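Local coordinates for uncharacterized protein (Bacteroides ovatus, PDB 4FS7) that is of unknown function but, as an extracellular protein built of BspA-type leucine-rich repeats, probably binds other proteins, at residues F13-G24 with K56-F67; E165-L176 with K186-R194. All coordinates share one frame; numbering follows the deposited sequence.

How the contacts relate
The two contacts lie in series along the chain, contact 1 closing before contact 2 opens, with their centres about 35 Å apart and their nearest atoms about 23 Å apart. They share no sheet. Contact 1 pairs strands 19-25 and 55-62 within the mixed sheet at the N-terminal end of the elongated molecule, about 37 Å from the centre of the chain. Contact 2 lies nearer the middle, within the leucine-rich repeat region, where strand 166-168 pairs with 143-145 and strand 175-176 begins a five-stranded parallel sheet. Direct strand pairing thus joins distant segments at one end, whereas in contact 2 two successive coils meet through apolar side chains, bridging waters and a salt bridge.

Contact 1: F13-G24 with K56-F67; sequences FTKEHGTVEVSG and KYDVVSIGYAAF
V22 O takes a hydrogen bond from G63 N at 2.8 Å, nearly in line with its C=O bond, while the A66 methyl rests against it. Four more backbone bonds pair the parallel strands: D58 N to G18 O, V20 N to D58 O, V60 N to V20 O and V22 N to S61 O. One extra residue on the second strand, near V60, disturbs the register, and the buried S61 N has no polar partner in the model. V20, V22, V59 and I62 share one face; V22 CG2 meets V59 CG1 at 3.7 Å, and V22 CG1 reaches the F67 ring. F13 lays CE1 over a face of the Y57 ring, 3.6 Å from Y57 CE1. T19 turns OG1 between its backbone N and carbonyl carbon (chi1 69°), where it donates to E16 O at 2.6 Å and accepts from T14 OG1. T19 CB packs on V60 CG2 at 3.7 Å. A valine here would probably leave the T14 hydroxyl and the E16 carbonyl without this shared mate, slackening the turn. In the mixed sheet at the molecule's N-terminal end, strand 9-13 flanks 19-25 antiparallel, its Y11 touching V20, V22 and V59, and strand 49-52 runs antiparallel along 55-62.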
loop_
_atom_site.group_PDB
_atom_site.type_symbol
_atom_site.label_atom_id
_atom_site.label_comp_id
_atom_site.label_asym_id
_atom_site.label_seq_id
_atom_site.Cartn_x
_atom_site.Cartn_y
_atom_site.Cartn_z
ATOM N N PHE A 13 -32.883 -4.083 25.013
ATOM C CA PHE A 13 -33.238 -2.724 25.412
ATOM C C PHE A 13 -32.003 -1.828 25.434
ATOM O O PHE A 13 -30.896 -2.269 25.824
ATOM C CB PHE A 13 -33.937 -2.700 26.778
ATOM C CG PHE A 13 -35.185 -3.516 26.808
ATOM C CD1 PHE A 13 -36.289 -3.120 26.080
ATOM C CD2 PHE A 13 -35.244 -4.696 27.514
ATOM C CE1 PHE A 13 -37.444 -3.872 26.054
ATOM C CE2 PHE A 13 -36.392 -5.470 27.501
ATOM C CZ PHE A 13 -37.506 -5.056 26.755
ATOM N N THR A 14 -32.187 -0.594 24.977
ATOM C CA THR A 14 -31.148 0.440 24.981
ATOM C C THR A 14 -31.558 1.603 25.885
ATOM O O THR A 14 -32.728 1.709 26.286
ATOM C CB THR A 14 -30.715 0.881 23.524
ATOM O OG1 THR A 14 -31.845 1.079 22.646
ATOM C CG2 THR A 14 -29.820 -0.199 22.907
ATOM N N LYS A 15 -30.592 2.446 26.251
ATOM C CA LYS A 15 -30.803 3.421 27.329
ATOM C C LYS A 15 -31.898 4.442 27.006
ATOM O O LYS A 15 -32.636 4.863 27.905
ATOM C CB LYS A 15 -29.491 4.147 27.672
ATOM C CG LYS A 15 -29.605 5.152 28.835
ATOM N N GLU A 16 -31.990 4.869 25.748
ATOM C CA GLU A 16 -33.002 5.837 25.350
ATOM C C GLU A 16 -34.407 5.266 25.562
ATOM O O GLU A 16 -34.705 4.115 25.171
ATOM C CB GLU A 16 -32.803 6.276 23.894
ATOM C CG GLU A 16 -33.707 7.433 23.454
ATOM C CD GLU A 16 -33.509 7.809 21.995
ATOM O OE1 GLU A 16 -32.482 7.400 21.424
ATOM O OE2 GLU A 16 -34.377 8.502 21.414
ATOM N N HIS A 17 -35.271 6.080 26.185
ATOM C CA HIS A 17 -36.639 5.677 26.491
ATOM C C HIS A 17 -37.347 5.173 25.253
ATOM O O HIS A 17 -37.370 5.850 24.182
ATOM C CB HIS A 17 -37.463 6.832 27.097
ATOM C CG HIS A 17 -38.899 6.467 27.344
ATOM N ND1 HIS A 17 -39.914 6.783 26.461
ATOM C CD2 HIS A 17 -39.486 5.775 28.352
ATOM C CE1 HIS A 17 -41.062 6.317 26.920
ATOM N NE2 HIS A 17 -40.832 5.701 28.067
ATOM N N GLY A 18 -37.915 3.984 25.402
ATOM C CA GLY A 18 -38.736 3.362 24.368
ATOM C C GLY A 18 -37.993 2.886 23.146
ATOM O O GLY A 18 -38.581 2.834 22.081
ATOM N N THR A 19 -36.728 2.490 23.316
ATOM C CA THR A 19 -35.885 2.038 22.197
ATOM C C THR A 19 -35.257 0.664 22.429
ATOM O O THR A 19 -35.033 0.213 23.571
ATOM C CB THR A 19 -34.745 3.033 21.870
ATOM O OG1 THR A 19 -33.784 3.054 22.931
ATOM C CG2 THR A 19 -35.298 4.438 21.600
ATOM N N VAL A 20 -34.974 -0.001 21.321
ATOM C CA VAL A 20 -34.245 -1.254 21.305
ATOM C C VAL A 20 -33.192 -1.248 20.200
ATOM O O VAL A 20 -33.269 -0.453 19.229
ATOM C CB VAL A 20 -35.160 -2.490 21.126
ATOM C CG1 VAL A 20 -36.092 -2.696 22.367
ATOM C CG2 VAL A 20 -35.969 -2.392 19.850
ATOM N N GLU A 21 -32.219 -2.126 20.398
ATOM C CA GLU A 21 -31.199 -2.438 19.385
ATOM C C GLU A 21 -31.432 -3.864 18.902
ATOM O O GLU A 21 -31.799 -4.765 19.663
ATOM C CB GLU A 21 -29.741 -2.296 19.931
ATOM C CG GLU A 21 -29.364 -3.408 20.959
ATOM C CD GLU A 21 -27.917 -3.428 21.502
ATOM O OE1 GLU A 21 -27.028 -2.753 20.990
ATOM O OE2 GLU A 21 -27.695 -4.163 22.481
ATOM N N VAL A 22 -31.207 -4.103 17.621
ATOM C CA VAL A 22 -31.137 -5.458 17.093
ATOM C C VAL A 22 -29.871 -6.114 17.627
ATOM O O VAL A 22 -28.778 -5.577 17.498
ATOM C CB VAL A 22 -31.047 -5.434 15.557
ATOM C CG1 VAL A 22 -30.825 -6.869 14.980
ATOM C CG2 VAL A 22 -32.319 -4.818 14.976
ATOM N N SER A 23 -30.027 -7.252 18.283
ATOM C CA SER A 23 -28.900 -7.937 18.880
ATOM C C SER A 23 -28.523 -9.228 18.182
ATOM O O SER A 23 -27.490 -9.818 18.529
ATOM C CB SER A 23 -29.134 -8.135 20.357
ATOM O OG SER A 23 -30.224 -8.999 20.546
ATOM N N GLY A 24 -29.264 -9.654 17.182
ATOM C CA GLY A 24 -28.941 -10.893 16.497
ATOM C C GLY A 24 -30.149 -11.512 15.839
ATOM O O GLY A 24 -31.217 -10.897 15.734
ATOM N N LYS A 56 -44.622 -0.327 22.856
ATOM C CA LYS A 56 -43.926 -0.256 21.585
ATOM C C LYS A 56 -42.523 0.293 21.803
ATOM O O LYS A 56 -42.291 1.176 22.618
ATOM C CB LYS A 56 -44.729 0.585 20.587
ATOM C CG LYS A 56 -46.109 0.074 20.297
ATOM C CD LYS A 56 -46.879 1.063 19.420
ATOM C CE LYS A 56 -46.873 2.481 19.994
ATOM N NZ LYS A 56 -47.535 2.580 21.328
ATOM N N TYR A 57 -41.590 -0.263 21.040
ATOM C CA TYR A 57 -40.199 0.086 21.077
ATOM C C TYR A 57 -39.746 0.401 19.657
ATOM O O TYR A 57 -39.973 -0.348 18.741
ATOM C CB TYR A 57 -39.382 -1.067 21.665
ATOM C CG TYR A 57 -39.775 -1.391 23.071
ATOM C CD1 TYR A 57 -39.194 -0.727 24.133
ATOM C CD2 TYR A 57 -40.718 -2.336 23.342
ATOM C CE1 TYR A 57 -39.549 -0.984 25.444
ATOM C CE2 TYR A 57 -41.108 -2.610 24.699
ATOM C CZ TYR A 57 -40.515 -1.911 25.719
ATOM O OH TYR A 57 -40.901 -2.161 27.039
ATOM N N ASP A 58 -39.071 1.521 19.524
ATOM C CA ASP A 58 -38.479 1.933 18.255
ATOM C C ASP A 58 -37.140 1.236 18.080
ATOM O O ASP A 58 -36.342 1.224 19.008
ATOM C CB ASP A 58 -38.291 3.442 18.290
ATOM C CG ASP A 58 -39.637 4.184 18.346
ATOM O OD1 ASP A 58 -40.525 3.919 17.493
ATOM O OD2 ASP A 58 -39.829 4.985 19.288
ATOM N N VAL A 59 -36.929 0.677 16.894
ATOM C CA VAL A 59 -35.702 -0.027 16.555
ATOM C C VAL A 59 -34.727 1.012 15.968
ATOM O O VAL A 59 -34.857 1.387 14.803
ATOM C CB VAL A 59 -36.016 -1.171 15.589
ATOM C CG1 VAL A 59 -34.728 -1.971 15.258
ATOM C CG2 VAL A 59 -37.115 -2.129 16.138
ATOM N N VAL A 60 -33.775 1.460 16.788
ATOM C CA VAL A 60 -32.952 2.604 16.454
ATOM C C VAL A 60 -31.480 2.308 16.220
ATOM O O VAL A 60 -30.740 3.193 15.827
ATOM C CB VAL A 60 -33.108 3.730 17.490
ATOM C CG1 VAL A 60 -34.580 4.130 17.590
ATOM C CG2 VAL A 60 -32.541 3.343 18.855
ATOM N N SER A 61 -31.065 1.064 16.423
ATOM C CA SER A 61 -29.665 0.721 16.244
ATOM C C SER A 61 -29.541 -0.769 15.974
ATOM O O SER A 61 -30.429 -1.576 16.284
ATOM C CB SER A 61 -28.801 1.147 17.424
ATOM O OG SER A 61 -29.192 0.504 18.594
ATOM N N ILE A 62 -28.378 -1.129 15.424
ATOM C CA ILE A 62 -27.930 -2.514 15.315
ATOM C C ILE A 62 -26.742 -2.641 16.246
ATOM O O ILE A 62 -25.808 -1.832 16.196
ATOM C CB ILE A 62 -27.606 -2.924 13.859
ATOM C CG1 ILE A 62 -28.895 -2.862 13.017
ATOM C CG2 ILE A 62 -26.982 -4.336 13.809
ATOM C CD1 ILE A 62 -28.666 -3.018 11.591
ATOM N N GLY A 63 -26.800 -3.638 17.118
ATOM C CA GLY A 63 -25.799 -3.776 18.147
ATOM C C GLY A 63 -24.426 -4.251 17.671
ATOM O O GLY A 63 -24.274 -4.815 16.599
ATOM N N TYR A 64 -23.463 -4.035 18.550
ATOM C CA TYR A 64 -22.133 -4.584 18.403
ATOM C C TYR A 64 -22.182 -6.077 18.045
ATOM O O TYR A 64 -22.814 -6.877 18.742
ATOM C CB TYR A 64 -21.386 -4.374 19.718
ATOM C CG TYR A 64 -19.966 -4.867 19.773
ATOM C CD1 TYR A 64 -19.682 -6.181 20.119
ATOM C CD2 TYR A 64 -18.909 -4.012 19.481
ATOM C CE1 TYR A 64 -18.342 -6.626 20.180
ATOM C CE2 TYR A 64 -17.574 -4.451 19.545
ATOM C CZ TYR A 64 -17.312 -5.749 19.877
ATOM O OH TYR A 64 -15.985 -6.198 19.940
ATOM N N ALA A 65 -21.486 -6.443 16.974
ATOM C CA ALA A 65 -21.387 -7.827 16.533
ATOM C C ALA A 65 -22.735 -8.546 16.382
ATOM O O ALA A 65 -22.791 -9.763 16.455
ATOM C CB ALA A 65 -20.417 -8.636 17.445
ATOM N N ALA A 66 -23.801 -7.807 16.047
ATOM C CA ALA A 66 -25.127 -8.416 16.100
ATOM C C ALA A 66 -25.269 -9.612 15.157
ATOM O O ALA A 66 -25.805 -10.670 15.542
ATOM C CB ALA A 66 -26.196 -7.357 15.782
ATOM N N PHE A 67 -24.735 -9.480 13.939
ATOM C CA PHE A 67 -24.829 -10.537 12.932
ATOM C C PHE A 67 -23.462 -11.194 12.635
ATOM O O PHE A 67 -23.298 -11.864 11.619
ATOM C CB PHE A 67 -25.460 -10.051 11.631
ATOM C CG PHE A 67 -26.881 -9.607 11.783
ATOM C CD1 PHE A 67 -27.921 -10.514 11.746
ATOM C CD2 PHE A 67 -27.156 -8.268 12.008
ATOM C CE1 PHE A 67 -29.228 -10.058 11.900
ATOM C CE2 PHE A 67 -28.415 -7.816 12.178
ATOM C CZ PHE A 67 -29.474 -8.712 12.117
HETATM O O HOH W 1 -38.582 6.143 21.465
HETATM O O HOH W 2 -24.356 -2.898 21.159
HETATM O O HOH W 3 -25.503 -11.826 18.068
#

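Contact 2: E165-L176 with K186-R194; sequences EYVSLPDSMETL and KLKSIKLPR
D171 grips R194 at two points, and each carboxylate oxygen has its own partner. OD1 of D171 accepts from R194 N at 3.0 Å, and OD2 of D171 forms a salt bridge with R194 NH1, also at 3.0 Å, in one of the two conformers modelled for R194. The aspartate meets the guanidinium at its edge, in its plane. Both donors come from above the carboxylate plane, NH1 70° out of it, and the two flat groups stand 77° apart. With CG anti to the backbone N (chi1 -161°), D171 swings its carboxylate across to the arginine. Beside this pair the P193 ring wedges against backbone: its CB lies 3.2 Å from M173 O and its CG 3.4 Å from P170 O. Deeper in, L169 CD1 touches both P193 CD and I190 CD1, and I190 CD1 presses unusually tightly on V167 CG1 at 3.5 Å. L187 CD1 covers the E165 carbonyl, and L176 CD1 meets L192 CD2. Four waters bridge the backbones; one links V167 O, L169 N and K191 O. Adjacent coils of the repeat region are therefore joined by an interior of aliphatic side chains, by water standing in for direct strand pairing, and by a charged clasp at an exposed arginine.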
loop_
_atom_site.group_PDB
_atom_site.type_symbol
_atom_site.label_atom_id
_atom_site.label_comp_id
_atom_site.label_asym_id
_atom_site.label_seq_id
_atom_site.Cartn_x
_atom_site.Cartn_y
_atom_site.Cartn_z
ATOM N N GLU A 165 -12.648 -1.902 -8.818
ATOM C CA GLU A 165 -12.121 -1.271 -9.993
ATOM C C GLU A 165 -12.280 0.230 -10.010
ATOM O O GLU A 165 -11.641 0.912 -10.810
ATOM C CB GLU A 165 -12.797 -1.841 -11.253
ATOM C CG GLU A 165 -12.564 -3.331 -11.507
ATOM C CD GLU A 165 -13.146 -3.818 -12.824
ATOM O OE1 GLU A 165 -13.088 -3.086 -13.829
ATOM O OE2 GLU A 165 -13.625 -4.954 -12.851
ATOM N N TYR A 166 -13.136 0.780 -9.151
ATOM C CA TYR A 166 -13.361 2.208 -9.148
ATOM C C TYR A 166 -13.576 2.634 -7.717
ATOM O O TYR A 166 -14.442 2.066 -7.025
ATOM C CB TYR A 166 -14.566 2.572 -9.977
ATOM C CG TYR A 166 -14.815 4.052 -9.898
ATOM C CD1 TYR A 166 -14.009 4.945 -10.612
ATOM C CD2 TYR A 166 -15.784 4.578 -9.032
ATOM C CE1 TYR A 166 -14.212 6.310 -10.544
ATOM C CE2 TYR A 166 -15.980 5.958 -8.949
ATOM C CZ TYR A 166 -15.200 6.813 -9.698
ATOM O OH TYR A 166 -15.410 8.159 -9.580
ATOM N N VAL A 167 -12.840 3.646 -7.254
ATOM C CA VAL A 167 -13.111 4.277 -5.960
ATOM C C VAL A 167 -13.002 5.786 -6.065
ATOM O O VAL A 167 -12.061 6.281 -6.648
ATOM C CB VAL A 167 -12.200 3.709 -4.837
ATOM C CG1 VAL A 167 -10.738 3.775 -5.187
ATOM C CG2 VAL A 167 -12.486 4.382 -3.504
ATOM N N SER A 168 -14.004 6.493 -5.553
ATOM C CA SER A 168 -13.996 7.940 -5.446
ATOM C C SER A 168 -13.804 8.345 -3.996
ATOM O O SER A 168 -14.735 8.226 -3.200
ATOM C CB SER A 168 -15.288 8.506 -6.017
ATOM O OG SER A 168 -15.280 9.926 -5.863
ATOM N N LEU A 169 -12.617 8.803 -3.639
ATOM C CA LEU A 169 -12.258 9.277 -2.309
ATOM C C LEU A 169 -12.753 10.700 -2.115
ATOM O O LEU A 169 -12.918 11.424 -3.084
ATOM C CB LEU A 169 -10.744 9.228 -2.109
ATOM C CG LEU A 169 -10.125 7.842 -1.989
ATOM C CD1 LEU A 169 -8.619 7.899 -2.175
ATOM C CD2 LEU A 169 -10.491 7.219 -0.626
ATOM N N PRO A 170 -12.983 11.135 -0.865
ATOM C CA PRO A 170 -13.365 12.526 -0.648
ATOM C C PRO A 170 -12.227 13.435 -1.099
ATOM O O PRO A 170 -11.061 13.240 -0.729
ATOM C CB PRO A 170 -13.563 12.600 0.876
ATOM C CG PRO A 170 -13.778 11.191 1.306
ATOM C CD PRO A 170 -12.913 10.383 0.397
ATOM N N ASP A 171 -12.577 14.444 -1.878
ATOM C CA ASP A 171 -11.566 15.322 -2.410
ATOM C C ASP A 171 -10.821 16.151 -1.384
ATOM O O ASP A 171 -9.712 16.616 -1.664
ATOM C CB ASP A 171 -12.153 16.214 -3.484
ATOM C CG ASP A 171 -11.109 16.811 -4.388
ATOM O OD1 ASP A 171 -10.196 16.090 -4.923
ATOM O OD2 ASP A 171 -11.191 18.034 -4.537
ATOM N N SER A 172 -11.371 16.327 -0.193
ATOM C CA SER A 172 -10.715 17.058 0.854
ATOM C C SER A 172 -9.718 16.255 1.658
ATOM O O SER A 172 -9.011 16.808 2.520
ATOM C CB SER A 172 -11.761 17.610 1.855
ATOM O OG SER A 172 -12.455 16.531 2.507
HETATM N N MSE A 173 -9.664 14.947 1.438
HETATM C CA MSE A 173 -8.836 14.068 2.268
HETATM C C MSE A 173 -7.340 14.367 2.035
HETATM O O MSE A 173 -6.903 14.521 0.900
HETATM C CB MSE A 173 -9.165 12.607 1.965
HETATM C CG MSE A 173 -8.440 11.625 2.883
HETATM SE SE MSE A 173 -9.347 9.952 3.017
HETATM C CE MSE A 173 -10.911 10.559 4.018
ATOM N N GLU A 174 -6.570 14.400 3.125
ATOM C CA GLU A 174 -5.149 14.732 3.016
ATOM C C GLU A 174 -4.205 13.586 3.349
ATOM O O GLU A 174 -3.041 13.682 3.014
ATOM C CB GLU A 174 -4.832 15.965 3.809
ATOM C CG GLU A 174 -5.526 17.216 3.215
ATOM C CD GLU A 174 -5.119 18.557 3.788
ATOM O OE1 GLU A 174 -4.311 18.627 4.722
ATOM O OE2 GLU A 174 -5.691 19.576 3.288
ATOM N N THR A 175 -4.695 12.557 4.020
ATOM C CA THR A 175 -3.876 11.408 4.396
ATOM C C THR A 175 -4.616 10.106 4.064
ATOM O O THR A 175 -5.791 9.960 4.412
ATOM C CB THR A 175 -3.588 11.400 5.908
ATOM O OG1 THR A 175 -2.967 12.628 6.293
ATOM C CG2 THR A 175 -2.745 10.217 6.323
ATOM N N LEU A 176 -3.955 9.193 3.362
ATOM C CA LEU A 176 -4.458 7.843 3.142
ATOM C C LEU A 176 -3.811 6.907 4.154
ATOM O O LEU A 176 -2.581 6.828 4.242
ATOM C CB LEU A 176 -4.257 7.323 1.708
ATOM C CG LEU A 176 -4.822 8.167 0.571
ATOM C CD1 LEU A 176 -4.698 7.479 -0.771
ATOM C CD2 LEU A 176 -6.248 8.608 0.887
ATOM N N LYS A 186 -7.551 -5.774 -8.699
ATOM C CA LYS A 186 -8.254 -5.363 -9.923
ATOM C C LYS A 186 -8.307 -3.847 -10.118
ATOM O O LYS A 186 -8.829 -3.347 -11.112
ATOM C CB LYS A 186 -9.688 -5.938 -9.934
ATOM C CG LYS A 186 -9.770 -7.394 -10.301
ATOM C CD LYS A 186 -8.844 -7.791 -11.454
ATOM C CE LYS A 186 -8.907 -9.301 -11.792
ATOM N NZ LYS A 186 -8.945 -10.279 -10.632
ATOM N N LEU A 187 -7.765 -3.092 -9.169
ATOM C CA LEU A 187 -7.794 -1.632 -9.219
ATOM C C LEU A 187 -6.714 -1.162 -10.213
ATOM O O LEU A 187 -5.537 -1.258 -9.933
ATOM C CB LEU A 187 -7.581 -1.046 -7.817
ATOM C CG LEU A 187 -7.753 0.458 -7.670
ATOM C CD1 LEU A 187 -9.204 0.888 -7.966
ATOM C CD2 LEU A 187 -7.350 0.862 -6.279
ATOM N N LYS A 188 -7.121 -0.671 -11.374
ATOM C CA LYS A 188 -6.177 -0.211 -12.411
ATOM C C LYS A 188 -5.805 1.250 -12.302
ATOM O O LYS A 188 -4.741 1.655 -12.772
ATOM C CB LYS A 188 -6.753 -0.513 -13.792
ATOM C CG LYS A 188 -5.844 -0.281 -14.967
ATOM C CD LYS A 188 -6.486 -0.667 -16.306
ATOM C CE LYS A 188 -7.408 -1.868 -16.274
ATOM N NZ LYS A 188 -6.727 -3.191 -16.023
ATOM N N SER A 189 -6.705 2.040 -11.716
ATOM C CA SER A 189 -6.552 3.475 -11.645
ATOM C C SER A 189 -7.124 4.008 -10.338
ATOM O O SER A 189 -8.050 3.423 -9.784
ATOM C CB SER A 189 -7.348 4.127 -12.775
ATOM O OG SER A 189 -7.123 3.525 -14.037
ATOM N N ILE A 190 -6.635 5.160 -9.923
ATOM C CA ILE A 190 -7.273 5.909 -8.859
ATOM C C ILE A 190 -6.969 7.372 -9.049
ATOM O O ILE A 190 -5.830 7.753 -9.376
ATOM C CB ILE A 190 -6.851 5.415 -7.439
ATOM C CG1 ILE A 190 -7.768 6.010 -6.367
ATOM C CG2 ILE A 190 -5.400 5.644 -7.176
ATOM C CD1 ILE A 190 -7.631 5.355 -5.010
ATOM N N LYS A 191 -7.975 8.207 -8.816
ATOM C CA LYS A 191 -7.829 9.651 -8.748
ATOM C C LYS A 191 -7.615 10.058 -7.306
ATOM O O LYS A 191 -8.488 9.906 -6.474
ATOM C CB LYS A 191 -9.057 10.333 -9.349
ATOM C CG LYS A 191 -8.963 11.849 -9.346
ATOM C CD LYS A 191 -10.104 12.522 -10.105
ATOM C CE LYS A 191 -9.966 14.066 -10.094
ATOM N NZ LYS A 191 -8.569 14.514 -10.487
ATOM N N LEU A 192 -6.445 10.582 -7.002
ATOM C CA LEU A 192 -6.118 10.951 -5.657
ATOM C C LEU A 192 -6.787 12.271 -5.302
ATOM O O LEU A 192 -6.949 13.139 -6.157
ATOM C CB LEU A 192 -4.598 11.031 -5.495
ATOM C CG LEU A 192 -3.856 9.694 -5.626
ATOM C CD1 LEU A 192 -2.343 9.941 -5.545
ATOM C CD2 LEU A 192 -4.275 8.698 -4.522
ATOM N N PRO A 193 -7.143 12.469 -4.009
ATOM C CA PRO A 193 -7.661 13.766 -3.583
ATOM C C PRO A 193 -6.709 14.868 -4.012
ATOM O O PRO A 193 -5.493 14.716 -3.920
ATOM C CB PRO A 193 -7.721 13.608 -2.061
ATOM C CG PRO A 193 -7.999 12.176 -1.866
ATOM C CD PRO A 193 -7.184 11.491 -2.927
ATOM N N ARG A 194 -7.256 15.986 -4.467
ATOM C CA ARG A 194 -6.483 17.023 -5.155
ATOM C C ARG A 194 -5.436 17.720 -4.288
ATOM O O ARG A 194 -4.499 18.296 -4.819
ATOM C CB ARG A 194 -7.423 18.039 -5.839
ATOM C CG ARG A 194 -8.232 17.445 -7.011
ATOM C CD ARG A 194 -9.357 18.388 -7.488
ATOM N NE ARG A 194 -10.132 17.855 -8.616
ATOM C CZ ARG A 194 -11.385 17.414 -8.525
ATOM N NH1 ARG A 194 -12.004 17.430 -7.355
ATOM N NH2 ARG A 194 -12.022 16.960 -9.597
HETATM O O HOH W 4 -9.685 0.004 -12.477
HETATM O O HOH W 5 -10.629 4.316 -9.139
HETATM O O HOH W 6 -10.687 7.305 -8.869
HETATM O O HOH W 7 -10.487 8.411 -5.545
#